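Local coordinates for protein type I modular polyketide synthase (Streptomyces albus subsp. albus, PDB 6IYR) that probably loads a malonyl-type extender unit from coenzyme A onto the synthase, as the acyltransferase domain of module 8 in salinomycin assembly, at residues L387-P401 with V414-R426. Residues are numbered along the deposited sequence; the frame is centred on the assembly and turned at random.
Sequences LDRGHGAFVEASAHP and VGAPAVTQGTLRR
L387, in the last turn of helix 379-388, packs its branched end on A416 and A418, with CD1 3.9 Å from A418 CB. Beyond the Schellman motif that ends the helix at G390, the G392 carbonyl accepts V419 N and starts a parallel pairing of strands 393-396 and 419-421. A393 and V395 share one face of the sheet with V419 and Q421. On the other, F394 CB meets T420 CG2 at 3.9 Å, while the F394 ring turns its edge to V419 O, the acceptor of F394 N. The last strand bond, E396 N to Q421 O, is nearly straight (176°). Where the strands end, T423 OG1 donates to E396 O at 2.7 Å and is also hydrogen-bonded to W206 NE1, and S398 O receives L424 N. A water donates to S398 OG and L424 O and accepts T423 N. With CG anti to the backbone N (chi1 -174°), the H400 ring reaches the R426 backbone, and ND1 accepts R426 N in the ring plane at 3.0 Å. P401 CD covers one ring face and the R426 guanidinium stacks on the other, planes 27° apart; bond and stack together hold the ring's rotation. With helix 404-414 as crossover, the strands form a beta-alpha-beta unit at the edge of the acyltransferase parallel sheet.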
ATOM      1  N   LEU A 387     -16.196   4.258  -0.474  1.00 29.94           N
ATOM      2  CA  LEU A 387     -16.952   4.002   0.721  1.00 30.63           C
ATOM      3  C   LEU A 387     -18.428   4.057   0.384  1.00 39.32           C
ATOM      4  O   LEU A 387     -19.196   3.177   0.768  1.00 27.71           O
ATOM      5  CB  LEU A 387     -16.626   5.066   1.748  1.00 32.90           C
ATOM      6  CG  LEU A 387     -15.773   4.664   2.945  1.00 37.72           C
ATOM      7  CD1 LEU A 387     -15.017   3.345   2.850  1.00 37.91           C
ATOM      8  CD2 LEU A 387     -14.924   5.821   3.396  1.00 31.14           C
ATOM      9  N   ASP A 388     -18.827   5.089  -0.348  1.00 35.25           N
ATOM     10  CA  ASP A 388     -20.221   5.222  -0.769  1.00 41.30           C
ATOM     11  C   ASP A 388     -20.702   4.092  -1.678  1.00 36.35           C
ATOM     12  O   ASP A 388     -21.847   3.719  -1.649  1.00 33.44           O
ATOM     13  CB  ASP A 388     -20.462   6.553  -1.462  1.00 46.22           C
ATOM     14  CG  ASP A 388     -21.768   7.164  -1.036  1.00 58.62           C
ATOM     15  OD1 ASP A 388     -21.868   7.547   0.147  1.00 79.82           O
ATOM     16  OD2 ASP A 388     -22.755   7.023  -1.773  1.00 49.99           O
ATOM     17  N   ARG A 389     -19.795   3.504  -2.428  1.00 33.36           N
ATOM     18  CA  ARG A 389     -20.102   2.323  -3.191  1.00 37.26           C
ATOM     19  C   ARG A 389     -19.993   1.021  -2.395  1.00 35.44           C
ATOM     20  O   ARG A 389     -20.159  -0.053  -2.958  1.00 36.63           O
ATOM     21  CB  ARG A 389     -19.247   2.300  -4.455  1.00 35.82           C
ATOM     22  CG  ARG A 389     -19.610   3.479  -5.367  1.00 37.62           C
ATOM     23  CD  ARG A 389     -18.544   3.726  -6.394  1.00 31.92           C
ATOM     24  NE  ARG A 389     -18.357   2.581  -7.278  1.00 44.02           N
ATOM     25  CZ  ARG A 389     -19.049   2.402  -8.405  1.00 52.48           C
ATOM     26  NH1 ARG A 389     -19.944   3.303  -8.750  1.00 46.92           N
ATOM     27  NH2 ARG A 389     -18.852   1.342  -9.191  1.00 49.25           N
ATOM     28  N   GLY A 390     -19.845   1.106  -1.073  1.00 37.72           N
ATOM     29  CA  GLY A 390     -19.900  -0.098  -0.233  1.00 33.96           C
ATOM     30  C   GLY A 390     -18.637  -0.926  -0.123  1.00 39.17           C
ATOM     31  O   GLY A 390     -18.679  -2.029   0.384  1.00 44.30           O
ATOM     32  N   HIS A 391     -17.496  -0.413  -0.560  1.00 29.33           N
ATOM     33  CA  HIS A 391     -16.279  -1.155  -0.365  1.00 33.48           C
ATOM     34  C   HIS A 391     -15.919  -1.174   1.120  1.00 30.76           C
ATOM     35  O   HIS A 391     -16.117  -0.188   1.817  1.00 32.48           O
ATOM     36  CB  HIS A 391     -15.152  -0.539  -1.161  1.00 33.86           C
ATOM     37  CG  HIS A 391     -15.301  -0.706  -2.631  1.00 32.46           C
ATOM     38  ND1 HIS A 391     -14.681  -1.717  -3.323  1.00 32.72           N
ATOM     39  CD2 HIS A 391     -15.978   0.029  -3.551  1.00 32.32           C
ATOM     40  CE1 HIS A 391     -14.988  -1.615  -4.608  1.00 39.01           C
ATOM     41  NE2 HIS A 391     -15.800  -0.583  -4.761  1.00 34.34           N
ATOM     42  N   GLY A 392     -15.478  -2.329   1.619  1.00 30.35           N
ATOM     43  CA  GLY A 392     -15.341  -2.514   3.066  1.00 33.35           C
ATOM     44  C   GLY A 392     -13.906  -2.643   3.522  1.00 27.58           C
ATOM     45  O   GLY A 392     -13.623  -2.607   4.719  1.00 34.25           O
ATOM     46  N   ALA A 393     -13.002  -2.900   2.581  1.00 30.80           N
ATOM     47  CA  ALA A 393     -11.610  -3.118   2.933  1.00 31.62           C
ATOM     48  C   ALA A 393     -10.650  -2.445   1.971  1.00 36.13           C
ATOM     49  O   ALA A 393     -10.802  -2.542   0.757  1.00 29.98           O
ATOM     50  CB  ALA A 393     -11.280  -4.598   3.019  1.00 28.62           C
ATOM     51  N   PHE A 394      -9.676  -1.750   2.556  1.00 32.11           N
ATOM     52  CA  PHE A 394      -8.603  -1.117   1.825  1.00 33.16           C
ATOM     53  C   PHE A 394      -7.259  -1.696   2.199  1.00 30.18           C
ATOM     54  O   PHE A 394      -6.840  -1.662   3.368  1.00 28.63           O
ATOM     55  CB  PHE A 394      -8.604   0.383   2.143  1.00 27.76           C
ATOM     56  CG  PHE A 394      -9.823   1.079   1.651  1.00 31.51           C
ATOM     57  CD1 PHE A 394     -10.990   1.012   2.357  1.00 31.63           C
ATOM     58  CD2 PHE A 394      -9.803   1.800   0.460  1.00 27.71           C
ATOM     59  CE1 PHE A 394     -12.144   1.607   1.875  1.00 38.43           C
ATOM     60  CE2 PHE A 394     -10.923   2.492   0.042  1.00 25.88           C
ATOM     61  CZ  PHE A 394     -12.103   2.348   0.708  1.00 31.61           C
ATOM     62  N   VAL A 395      -6.535  -2.125   1.194  1.00 25.31           N
ATOM     63  CA  VAL A 395      -5.244  -2.767   1.403  1.00 27.75           C
ATOM     64  C   VAL A 395      -4.162  -1.957   0.734  1.00 30.37           C
ATOM     65  O   VAL A 395      -4.112  -1.842  -0.490  1.00 26.10           O
ATOM     66  CB  VAL A 395      -5.234  -4.207   0.866  1.00 26.90           C
ATOM     67  CG1 VAL A 395      -3.858  -4.814   0.859  1.00 25.27           C
ATOM     68  CG2 VAL A 395      -6.139  -5.086   1.717  1.00 33.96           C
ATOM     69  N   GLU A 396      -3.218  -1.470   1.546  1.00 25.69           N
ATOM     70  CA  GLU A 396      -2.082  -0.750   0.984  1.00 26.50           C
ATOM     71  C   GLU A 396      -0.989  -1.701   0.608  1.00 27.92           C
ATOM     72  O   GLU A 396      -0.463  -2.406   1.448  1.00 28.98           O
ATOM     73  CB  GLU A 396      -1.592   0.338   1.959  1.00 27.55           C
ATOM     74  CG  GLU A 396      -0.681   1.397   1.328  1.00 24.30           C
ATOM     75  CD  GLU A 396      -0.186   2.392   2.348  1.00 24.17           C
ATOM     76  OE1 GLU A 396      -1.038   3.061   2.957  1.00 28.82           O
ATOM     77  OE2 GLU A 396       1.037   2.463   2.566  1.00 30.56           O
ATOM     78  N   ALA A 397      -0.719  -1.782  -0.689  1.00 25.96           N
ATOM     79  CA  ALA A 397       0.297  -2.644  -1.230  1.00 26.01           C
ATOM     80  C   ALA A 397       1.652  -1.977  -1.181  1.00 30.24           C
ATOM     81  O   ALA A 397       2.264  -1.787  -2.230  1.00 27.74           O
ATOM     82  CB  ALA A 397      -0.005  -2.964  -2.684  1.00 26.63           C
ATOM     83  N   SER A 398       2.172  -1.750   0.025  1.00 30.81           N
ATOM     84  CA  SER A 398       3.398  -0.984   0.185  1.00 26.72           C
ATOM     85  C   SER A 398       4.386  -1.657   1.124  1.00 30.71           C
ATOM     86  O   SER A 398       3.991  -2.444   1.995  1.00 26.52           O
ATOM     87  CB  SER A 398       3.060   0.394   0.728  1.00 34.94           C
ATOM     88  OG  SER A 398       2.511   0.300   2.024  1.00 29.45           O
ATOM     89  N   ALA A 399       5.597  -1.106   1.139  1.00 24.16           N
ATOM     90  CA  ALA A 399       6.693  -1.599   1.960  1.00 33.14           C
ATOM     91  C   ALA A 399       6.605  -1.107   3.416  1.00 27.04           C
ATOM     92  O   ALA A 399       7.284  -1.638   4.306  1.00 31.01           O
ATOM     93  CB  ALA A 399       8.011  -1.155   1.345  1.00 27.77           C
ATOM     94  N   HIS A 400       5.739  -0.117   3.619  1.00 29.26           N
ATOM     95  CA  HIS A 400       5.520   0.545   4.880  1.00 30.61           C
ATOM     96  C   HIS A 400       4.273   1.409   4.737  1.00 29.10           C
ATOM     97  O   HIS A 400       4.167   2.143   3.779  1.00 30.06           O
ATOM     98  CB  HIS A 400       6.697   1.446   5.210  1.00 29.64           C
ATOM     99  CG  HIS A 400       6.601   2.046   6.566  1.00 29.30           C
ATOM    100  ND1 HIS A 400       6.904   1.335   7.707  1.00 29.11           N
ATOM    101  CD2 HIS A 400       6.145   3.248   6.978  1.00 31.16           C
ATOM    102  CE1 HIS A 400       6.614   2.065   8.766  1.00 29.56           C
ATOM    103  NE2 HIS A 400       6.138   3.228   8.351  1.00 36.21           N
ATOM    104  N   PRO A 401       3.323   1.333   5.692  1.00 26.91           N
ATOM    105  CA  PRO A 401       2.036   2.021   5.610  1.00 28.74           C
ATOM    106  C   PRO A 401       2.122   3.535   5.736  1.00 34.50           C
ATOM    107  O   PRO A 401       2.502   4.019   6.765  1.00 23.60           O
ATOM    108  CB  PRO A 401       1.246   1.495   6.796  1.00 30.23           C
ATOM    109  CG  PRO A 401       2.073   0.410   7.408  1.00 31.67           C
ATOM    110  CD  PRO A 401       3.481   0.590   6.951  1.00 32.49           C
ATOM    111  N   VAL A 414     -16.766   9.421   7.926  1.00 39.11           N
ATOM    112  CA  VAL A 414     -17.962   8.980   7.231  1.00 41.26           C
ATOM    113  C   VAL A 414     -18.818   8.095   8.140  1.00 40.87           C
ATOM    114  O   VAL A 414     -20.000   7.920   7.909  1.00 39.30           O
ATOM    115  CB  VAL A 414     -17.590   8.194   5.969  1.00 45.96           C
ATOM    116  CG1 VAL A 414     -18.830   7.571   5.350  1.00 47.90           C
ATOM    117  CG2 VAL A 414     -16.922   9.124   4.970  1.00 49.33           C
ATOM    118  N   GLY A 415     -18.176   7.426   9.080  1.00 41.52           N
ATOM    119  CA  GLY A 415     -18.842   6.417   9.906  1.00 48.67           C
ATOM    120  C   GLY A 415     -19.082   5.103   9.191  1.00 43.64           C
ATOM    121  O   GLY A 415     -19.984   4.379   9.538  1.00 47.24           O
ATOM    122  N   ALA A 416     -18.264   4.769   8.205  1.00 42.85           N
ATOM    123  CA  ALA A 416     -18.477   3.534   7.454  1.00 47.44           C
ATOM    124  C   ALA A 416     -17.892   2.358   8.221  1.00 46.94           C
ATOM    125  O   ALA A 416     -16.948   2.508   8.987  1.00 42.45           O
ATOM    126  CB  ALA A 416     -17.828   3.636   6.083  1.00 47.50           C
ATOM    127  N   PRO A 417     -18.469   1.180   8.042  1.00 46.82           N
ATOM    128  CA  PRO A 417     -17.848  -0.026   8.545  1.00 48.75           C
ATOM    129  C   PRO A 417     -16.886  -0.561   7.502  1.00 45.44           C
ATOM    130  O   PRO A 417     -17.312  -1.182   6.527  1.00 64.93           O
ATOM    131  CB  PRO A 417     -19.027  -0.974   8.664  1.00 44.44           C
ATOM    132  CG  PRO A 417     -19.940  -0.555   7.547  1.00 47.83           C
ATOM    133  CD  PRO A 417     -19.592   0.865   7.154  1.00 54.25           C
ATOM    134  N   ALA A 418     -15.654  -0.126   7.598  1.00 38.02           N
ATOM    135  CA  ALA A 418     -14.627  -0.510   6.669  1.00 31.39           C
ATOM    136  C   ALA A 418     -13.310  -0.502   7.392  1.00 26.89           C
ATOM    137  O   ALA A 418     -13.166   0.138   8.411  1.00 32.41           O
ATOM    138  CB  ALA A 418     -14.600   0.438   5.491  1.00 36.66           C
ATOM    139  N   VAL A 419     -12.344  -1.218   6.854  1.00 28.62           N
ATOM    140  CA  VAL A 419     -11.043  -1.294   7.474  1.00 30.40           C
ATOM    141  C   VAL A 419      -9.911  -0.967   6.502  1.00 28.03           C
ATOM    142  O   VAL A 419     -10.065  -1.089   5.307  1.00 28.82           O
ATOM    143  CB  VAL A 419     -10.796  -2.686   8.080  1.00 29.18           C
ATOM    144  CG1 VAL A 419     -11.798  -2.972   9.169  1.00 35.75           C
ATOM    145  CG2 VAL A 419     -10.874  -3.756   7.015  1.00 28.71           C
ATOM    146  N   THR A 420      -8.789  -0.526   7.047  1.00 26.76           N
ATOM    147  CA  THR A 420      -7.607  -0.212   6.279  1.00 29.56           C
ATOM    148  C   THR A 420      -6.433  -0.949   6.833  1.00 32.27           C
ATOM    149  O   THR A 420      -6.295  -1.061   8.033  1.00 35.44           O
ATOM    150  CB  THR A 420      -7.151   1.237   6.441  1.00 34.87           C
ATOM    151  OG1 THR A 420      -8.209   2.044   6.938  1.00 49.21           O
ATOM    152  CG2 THR A 420      -6.628   1.761   5.154  1.00 37.57           C
ATOM    153  N   GLN A 421      -5.572  -1.418   5.953  1.00 30.06           N
ATOM    154  CA  GLN A 421      -4.379  -2.085   6.372  1.00 35.50           C
ATOM    155  C   GLN A 421      -3.264  -2.032   5.347  1.00 33.40           C
ATOM    156  O   GLN A 421      -3.477  -1.732   4.202  1.00 27.82           O
ATOM    157  CB  GLN A 421      -4.673  -3.514   6.746  1.00 35.02           C
ATOM    158  CG  GLN A 421      -4.902  -4.421   5.581  1.00 34.87           C
ATOM    159  CD  GLN A 421      -4.695  -5.837   5.992  1.00 36.11           C
ATOM    160  OE1 GLN A 421      -3.608  -6.359   5.874  1.00 41.31           O
ATOM    161  NE2 GLN A 421      -5.720  -6.447   6.521  1.00 37.30           N
ATOM    162  N   GLY A 422      -2.060  -2.279   5.823  1.00 27.88           N
ATOM    163  CA  GLY A 422      -0.879  -2.323   5.004  1.00 27.92           C
ATOM    164  C   GLY A 422      -0.458  -3.729   4.649  1.00 26.78           C
ATOM    165  O   GLY A 422      -1.181  -4.691   4.831  1.00 26.58           O
ATOM    166  N   THR A 423       0.729  -3.807   4.090  1.00 23.66           N
ATOM    167  CA  THR A 423       1.362  -5.048   3.726  1.00 25.85           C
ATOM    168  C   THR A 423       2.609  -5.300   4.556  1.00 30.67           C
ATOM    169  O   THR A 423       2.592  -6.141   5.456  1.00 31.30           O
ATOM    170  CB  THR A 423       1.659  -5.122   2.222  1.00 25.24           C
ATOM    171  OG1 THR A 423       0.436  -5.004   1.511  1.00 28.05           O
ATOM    172  CG2 THR A 423       2.235  -6.438   1.838  1.00 31.42           C
ATOM    173  N   LEU A 424       3.687  -4.588   4.257  1.00 27.28           N
ATOM    174  CA  LEU A 424       4.892  -4.710   5.015  1.00 26.63           C
ATOM    175  C   LEU A 424       5.101  -3.508   5.884  1.00 26.28           C
ATOM    176  O   LEU A 424       4.397  -2.499   5.773  1.00 25.74           O
ATOM    177  CB  LEU A 424       6.040  -4.893   4.083  1.00 24.37           C
ATOM    178  CG  LEU A 424       5.919  -6.025   3.054  1.00 30.04           C
ATOM    179  CD1 LEU A 424       7.190  -6.009   2.222  1.00 31.56           C
ATOM    180  CD2 LEU A 424       5.773  -7.422   3.658  1.00 28.64           C
ATOM    181  N   ARG A 425       6.180  -3.556   6.647  1.00 28.61           N
ATOM    182  CA  ARG A 425       6.598  -2.438   7.463  1.00 32.76           C
ATOM    183  C   ARG A 425       8.096  -2.286   7.414  1.00 28.86           C
ATOM    184  O   ARG A 425       8.774  -3.265   7.241  1.00 26.62           O
ATOM    185  CB  ARG A 425       6.284  -2.763   8.908  1.00 43.02           C
ATOM    186  CG  ARG A 425       5.164  -1.953   9.426  1.00 54.59           C
ATOM    187  CD  ARG A 425       3.998  -2.867   9.644  1.00 64.80           C
ATOM    188  NE  ARG A 425       3.803  -3.003  11.064  1.00 48.09           N
ATOM    189  CZ  ARG A 425       2.613  -3.025  11.647  1.00 57.43           C
ATOM    190  NH1 ARG A 425       2.532  -3.104  12.966  1.00 46.10           N
ATOM    191  NH2 ARG A 425       1.512  -3.029  10.913  1.00 73.29           N
ATOM    192  N   ARG A 426       8.593  -1.117   7.807  1.00 25.88           N
ATOM    193  CA  ARG A 426      10.013  -0.900   7.904  1.00 32.70           C
ATOM    194  C   ARG A 426      10.657  -1.962   8.804  1.00 34.72           C
ATOM    195  O   ARG A 426      10.151  -2.286   9.867  1.00 31.23           O
ATOM    196  CB  ARG A 426      10.292   0.482   8.454  1.00 40.19           C
ATOM    197  CG  ARG A 426      11.751   0.895   8.320  1.00 52.38           C
ATOM    198  CD  ARG A 426      11.827   2.402   8.118  1.00 51.09           C
ATOM    199  NE  ARG A 426      10.946   3.044   9.072  1.00 48.76           N
ATOM    200  CZ  ARG A 426      10.032   3.956   8.790  1.00 45.38           C
ATOM    201  NH1 ARG A 426       9.295   4.455   9.769  1.00 51.56           N
ATOM    202  NH2 ARG A 426       9.941   4.475   7.588  1.00 52.53           N
TER
HETATM  203  O   HOH W   1     -17.762   0.543   3.725  1.00 43.83           O
HETATM  204  O   HOH W   2       2.324  -1.461   4.100  1.00 27.35           O